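Local atomic coordinates of extracellular invertase (Aspergillus kawachii, PDB entry 5XH8), a protein that probably cleaves sucrose-type beta-fructofuranosides as a family 32 glycoside hydrolase, with high transfructosylation activity that builds fructooligosaccharides such as 1-kestose. Residues P339-S344 and I418-K423; G40-H45 and G368-P373. All coordinates share one frame; numbering follows the deposited sequence.

The two contacts illustrate how chemistry can follow burial. Interaction 1, only partly buried, joins strand 341-348 to helix 420-426 through paired charges and hydrogen bonds. Interaction 2 is wholly buried, lies nearer the centre of the chain and joins strands 37-47 and 366-385 by aliphatic packing alone, without a hydrogen bond between its segments. Their centres are about 15 Å apart, and both reach one mixed sheet, in which strands 341-348 and 366-385 are neighbours. Pro373 connects them: its carbonyl oxygen probably accepts a hydrogen bond from the backbone nitrogen of Ala419, while its ring packs against Ile343 and Thr422.

Interaction 1: P339-S344 and I418-K423; sequences PDRFIS and IARETK
Arg341 and Glu421 meet head-on in a two-pronged salt bridge, a compact example of charge pairing between a strand and a helix. The guanidinium offers its two terminal nitrogens, one to each carboxylate oxygen. Arg341 NH1 lies 2.8 Å from Glu421 OE1, with a nearly straight N-H...O angle of 178°, and the oxygen sits at the guanidinium edge, almost in its plane. The second prong, Arg341 NH2 to Glu421 OE2, is equally short at 2.8 Å but more bent; it uses the syn lone pair of OE2. This asymmetry is consistent with a twist, for the two flat groups are turned 36° from each other. The bend of the arginine at chi3 (-75°) brings its nitrogens to the carboxylate, and glutamate makes its own bend at chi2.

Arg420 flanks the pair. Its CG lies 3.7 Å from Arg341 NH1, and its guanidinium reaches past that nitrogen to Pro339, whose CD is 3.7 Å from Arg420 NH1. The nearness of two positive groups is probably offset by Glu375, which forms salt bridges with both arginines through different oxygens. A second shell from helix 331-336 steadies the ends: Ser333 hydrogen-bonds to Arg341 NH2, and Ser336 to Glu421 OE2. Both bridging groups are therefore gripped by more than each other, which should restrict their rotation.

Ala419 occupies the N-cap, and its carbonyl oxygen accepts the helical hydrogen bond from Lys423 N at 2.9 Å. Glu421 thus stands in the first turn, where the helix end would probably favour its negative charge. The arrangement is a bidentate Arg-Glu bridge, here tying a strand of the family 32 beta-propeller to the short helix that leads from strand 408-418 toward the C-terminal beta-sandwich.

Interaction 2: G40-H45 and G368-P373; sequences GDPCLH and GTLLLP
Leu370 packs its branched end against the ring of Pro42, with no hydrogen bond between residues 40-45 and 368-373. Its CB leaves the chain at a slant to the opposing segment, and CG, anti to the carbonyl carbon (chi1 -58°), carries both methyl groups to the proline. CD1 touches Pro42 CB at 3.8 Å. CD2 spreads over more of the ring, meeting Pro42 CB at 3.9 Å, Pro42 CD at 4.0 Å and Pro42 CG at 4.1 Å. The same methyl also comes within 4.2 Å of the carbonyl oxygen of Gly40, a loose contact at the margin. The CA atoms of Pro42 and Leu370 are 7.4 Å apart.

Asp41, next to Pro42, sends its CB away from 368-373, and its OD2 hydrogen-bonds to a bound glycerol, probably from the crystallisation liquor. The Asp-Pro step resembles the family 32 motif carrying the nucleophilic aspartate, so Asp41 is probably in the active site. Leu370 also touches Val32, and Pro42 touches Ala322 and Trp347. Toward strand 54-60, Gly40 and Asp41 bond to Leu59 and Cys43 to Gly57; the leucine-proline contact joins strand 37-47 to strand 366-385, probably where the propeller's first and last blades meet.

Interaction 1: P339-S344 and I418-K423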
loop_
_atom_site.group_PDB
_atom_site.type_symbol
_atom_site.label_atom_id
_atom_site.label_comp_id
_atom_site.label_asym_id
_atom_site.label_seq_id
_atom_site.Cartn_x
_atom_site.Cartn_y
_atom_site.Cartn_z
ATOM N N PRO A 339 15.897 -24.259 30.767
ATOM C CA PRO A 339 16.680 -23.937 29.593
ATOM C C PRO A 339 15.831 -23.044 28.650
ATOM O O PRO A 339 14.700 -22.644 29.017
ATOM C CB PRO A 339 16.940 -25.303 28.978
ATOM C CG PRO A 339 15.701 -26.059 29.286
ATOM C CD PRO A 339 15.235 -25.570 30.629
ATOM N N ASP A 340 16.372 -22.726 27.474
ATOM C CA ASP A 340 15.590 -22.014 26.435
ATOM C C ASP A 340 14.313 -22.809 26.165
ATOM O O ASP A 340 14.332 -24.045 26.082
ATOM C CB ASP A 340 16.351 -21.893 25.124
ATOM C CG ASP A 340 17.603 -21.032 25.206
ATOM O OD1 ASP A 340 17.750 -20.133 26.054
ATOM O OD2 ASP A 340 18.447 -21.260 24.326
ATOM N N ARG A 341 13.190 -22.106 26.056
ATOM C CA ARG A 341 11.889 -22.760 25.851
ATOM C C ARG A 341 11.166 -22.112 24.697
ATOM O O ARG A 341 11.544 -21.033 24.272
ATOM C CB ARG A 341 11.051 -22.647 27.120
ATOM C CG ARG A 341 11.552 -23.545 28.240
ATOM C CD ARG A 341 10.715 -23.402 29.469
ATOM N NE ARG A 341 10.971 -22.160 30.187
ATOM C CZ ARG A 341 10.295 -21.763 31.267
ATOM N NH1 ARG A 341 9.288 -22.489 31.742
ATOM N NH2 ARG A 341 10.624 -20.635 31.872
ATOM N N PHE A 342 10.162 -22.812 24.176
ATOM C CA PHE A 342 9.162 -22.249 23.306
ATOM C C PHE A 342 7.805 -22.368 24.017
ATOM O O PHE A 342 7.278 -23.477 24.194
ATOM C CB PHE A 342 9.114 -22.953 21.955
ATOM C CG PHE A 342 8.224 -22.252 20.961
ATOM C CD1 PHE A 342 8.700 -21.170 20.232
ATOM C CD2 PHE A 342 6.903 -22.652 20.783
ATOM C CE1 PHE A 342 7.877 -20.506 19.340
ATOM C CE2 PHE A 342 6.076 -21.991 19.895
ATOM C CZ PHE A 342 6.557 -20.912 19.183
ATOM N N ILE A 343 7.264 -21.219 24.433
ATOM C CA ILE A 343 6.017 -21.157 25.188
ATOM C C ILE A 343 4.913 -20.764 24.216
ATOM O O ILE A 343 5.031 -19.730 23.540
ATOM C CB ILE A 343 6.127 -20.117 26.315
ATOM C CG1 ILE A 343 7.374 -20.368 27.194
ATOM C CG2 ILE A 343 4.820 -20.039 27.123
ATOM C CD1 ILE A 343 7.468 -21.758 27.810
ATOM N N SER A 344 3.866 -21.585 24.129
ATOM C CA SER A 344 2.693 -21.333 23.291
ATOM C C SER A 344 1.410 -21.133 24.126
ATOM O O SER A 344 1.105 -21.933 25.041
ATOM C CB SER A 344 2.461 -22.513 22.356
ATOM O OG SER A 344 1.487 -22.192 21.389
ATOM N N ILE A 418 2.131 -28.249 30.490
ATOM C CA ILE A 418 1.876 -26.954 31.097
ATOM C C ILE A 418 3.233 -26.359 31.452
ATOM O O ILE A 418 4.065 -27.044 31.999
ATOM C CB ILE A 418 1.047 -27.110 32.392
ATOM C CG1 ILE A 418 -0.317 -27.743 32.087
ATOM C CG2 ILE A 418 0.881 -25.763 33.091
ATOM C CD1 ILE A 418 -1.048 -28.261 33.304
ATOM N N ALA A 419 3.470 -25.095 31.158
ATOM C CA ALA A 419 4.750 -24.493 31.515
ATOM C C ALA A 419 5.055 -24.703 33.002
ATOM O O ALA A 419 4.157 -24.594 33.866
ATOM C CB ALA A 419 4.764 -23.022 31.180
ATOM N N ARG A 420 6.324 -24.976 33.296
ATOM C CA ARG A 420 6.683 -25.565 34.592
ATOM C C ARG A 420 6.245 -24.730 35.780
ATOM O O ARG A 420 5.669 -25.281 36.734
ATOM C CB ARG A 420 8.165 -25.953 34.672
ATOM C CG ARG A 420 9.167 -24.804 34.686
ATOM C CD ARG A 420 10.573 -25.293 34.334
ATOM N NE ARG A 420 10.568 -25.936 33.019
ATOM C CZ ARG A 420 11.599 -26.588 32.472
ATOM N NH1 ARG A 420 12.774 -26.661 33.095
ATOM N NH2 ARG A 420 11.453 -27.149 31.289
ATOM N N GLU A 421 6.456 -23.416 35.697
ATOM C CA GLU A 421 6.166 -22.522 36.810
ATOM C C GLU A 421 4.655 -22.351 37.043
ATOM O O GLU A 421 4.197 -22.212 38.193
ATOM C CB GLU A 421 6.797 -21.164 36.603
ATOM C CG GLU A 421 8.296 -21.202 36.343
ATOM C CD GLU A 421 8.682 -21.164 34.866
ATOM O OE1 GLU A 421 7.935 -21.695 34.012
ATOM O OE2 GLU A 421 9.763 -20.623 34.553
ATOM N N THR A 422 3.896 -22.359 35.949
ATOM C CA THR A 422 2.445 -22.339 36.019
ATOM C C THR A 422 1.899 -23.640 36.617
ATOM O O THR A 422 0.976 -23.596 37.431
ATOM C CB THR A 422 1.828 -22.071 34.634
ATOM O OG1 THR A 422 2.115 -20.721 34.282
ATOM C CG2 THR A 422 0.319 -22.274 34.642
ATOM N N LYS A 423 2.434 -24.789 36.202
ATOM C CA LYS A 423 1.995 -26.050 36.778
ATOM C C LYS A 423 2.219 -26.087 38.313
ATOM O O LYS A 423 1.316 -26.503 39.065
ATOM C CB LYS A 423 2.665 -27.245 36.102
ATOM C CG LYS A 423 2.144 -28.571 36.622
ATOM C CD LYS A 423 2.726 -29.759 35.885
ATOM C CE LYS A 423 2.031 -31.045 36.321
ATOM N NZ LYS A 423 2.830 -32.191 35.827
#

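Interaction 2: G40-H45 and G368-P373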
loop_
_atom_site.group_PDB
_atom_site.type_symbol
_atom_site.label_atom_id
_atom_site.label_comp_id
_atom_site.label_asym_id
_atom_site.label_seq_id
_atom_site.Cartn_x
_atom_site.Cartn_y
_atom_site.Cartn_z
ATOM N N GLY A 40 -9.268 -12.077 21.676
ATOM C CA GLY A 40 -9.091 -12.776 20.418
ATOM C C GLY A 40 -7.716 -13.441 20.379
ATOM O O GLY A 40 -7.179 -13.803 21.412
ATOM N N ASP A 41 -7.155 -13.562 19.176
ATOM C CA ASP A 41 -5.881 -14.272 18.938
ATOM C C ASP A 41 -4.796 -13.722 19.858
ATOM O O ASP A 41 -4.635 -12.487 19.932
ATOM C CB ASP A 41 -5.353 -14.036 17.517
ATOM C CG ASP A 41 -6.276 -14.514 16.420
ATOM O OD1 ASP A 41 -7.471 -14.747 16.680
ATOM O OD2 ASP A 41 -5.791 -14.616 15.261
ATOM N N PRO A 42 -4.038 -14.601 20.540
ATOM C CA PRO A 42 -2.837 -14.095 21.168
ATOM C C PRO A 42 -1.816 -13.711 20.070
ATOM O O PRO A 42 -1.895 -14.217 18.958
ATOM C CB PRO A 42 -2.354 -15.277 22.003
ATOM C CG PRO A 42 -2.812 -16.469 21.222
ATOM C CD PRO A 42 -4.141 -16.068 20.658
ATOM N N CYS A 43 -0.922 -12.782 20.382
ATOM C CA CYS A 43 0.128 -12.351 19.455
ATOM C C CYS A 43 1.067 -11.441 20.224
ATOM O O CYS A 43 0.935 -11.291 21.448
ATOM C CB CYS A 43 -0.467 -11.632 18.215
ATOM S SG CYS A 43 -1.517 -10.219 18.589
ATOM N N LEU A 44 2.066 -10.901 19.534
ATOM C CA LEU A 44 2.912 -9.824 20.051
ATOM C C LEU A 44 3.880 -10.233 21.184
ATOM O O LEU A 44 4.669 -9.387 21.626
ATOM C CB LEU A 44 2.033 -8.607 20.461
ATOM C CG LEU A 44 2.646 -7.332 21.070
ATOM C CD1 LEU A 44 2.000 -6.068 20.529
ATOM C CD2 LEU A 44 2.568 -7.346 22.582
ATOM N N HIS A 45 3.905 -11.509 21.587
ATOM C CA HIS A 45 4.702 -11.932 22.742
ATOM C C HIS A 45 6.200 -11.617 22.543
ATOM O O HIS A 45 6.717 -11.761 21.435
ATOM C CB HIS A 45 4.653 -13.449 22.997
ATOM C CG HIS A 45 3.300 -14.078 22.989
ATOM N ND1 HIS A 45 2.189 -13.494 23.562
ATOM C CD2 HIS A 45 2.902 -15.298 22.563
ATOM C CE1 HIS A 45 1.148 -14.294 23.429
ATOM N NE2 HIS A 45 1.561 -15.407 22.844
ATOM N N GLY A 368 -14.071 -15.217 26.096
ATOM C CA GLY A 368 -12.836 -15.871 25.765
ATOM C C GLY A 368 -11.752 -15.879 26.841
ATOM O O GLY A 368 -11.774 -15.110 27.821
ATOM N N THR A 369 -10.773 -16.745 26.611
ATOM C CA THR A 369 -9.571 -16.791 27.418
ATOM C C THR A 369 -8.449 -17.350 26.568
ATOM O O THR A 369 -8.716 -17.945 25.520
ATOM C CB THR A 369 -9.776 -17.675 28.664
ATOM O OG1 THR A 369 -8.647 -17.571 29.533
ATOM C CG2 THR A 369 -9.978 -19.131 28.281
ATOM N N LEU A 370 -7.204 -17.135 27.009
ATOM C CA LEU A 370 -6.105 -17.948 26.534
ATOM C C LEU A 370 -6.037 -19.167 27.432
ATOM O O LEU A 370 -6.428 -19.111 28.616
ATOM C CB LEU A 370 -4.767 -17.198 26.609
ATOM C CG LEU A 370 -4.652 -15.886 25.841
ATOM C CD1 LEU A 370 -3.194 -15.435 25.755
ATOM C CD2 LEU A 370 -5.258 -16.008 24.457
ATOM N N LEU A 371 -5.533 -20.260 26.879
ATOM C CA LEU A 371 -5.232 -21.445 27.690
ATOM C C LEU A 371 -3.911 -21.266 28.457
ATOM O O LEU A 371 -3.189 -20.262 28.289
ATOM C CB LEU A 371 -5.220 -22.681 26.803
ATOM C CG LEU A 371 -6.539 -22.911 26.051
ATOM C CD1 LEU A 371 -6.452 -24.204 25.249
ATOM C CD2 LEU A 371 -7.720 -22.957 27.009
ATOM N N LEU A 372 -3.619 -22.210 29.351
ATOM C CA LEU A 372 -2.404 -22.153 30.143
ATOM C C LEU A 372 -1.173 -22.126 29.195
ATOM O O LEU A 372 -1.181 -22.783 28.156
ATOM C CB LEU A 372 -2.279 -23.395 31.043
ATOM C CG LEU A 372 -3.390 -23.678 32.061
ATOM C CD1 LEU A 372 -3.200 -25.089 32.598
ATOM C CD2 LEU A 372 -3.387 -22.612 33.145
ATOM N N PRO A 373 -0.127 -21.371 29.553
ATOM C CA PRO A 373 1.070 -21.406 28.719
ATOM C C PRO A 373 1.587 -22.829 28.651
ATOM O O PRO A 373 1.606 -23.520 29.692
ATOM C CB PRO A 373 2.061 -20.514 29.475
ATOM C CG PRO A 373 1.548 -20.449 30.882
ATOM C CD PRO A 373 0.055 -20.542 30.754
#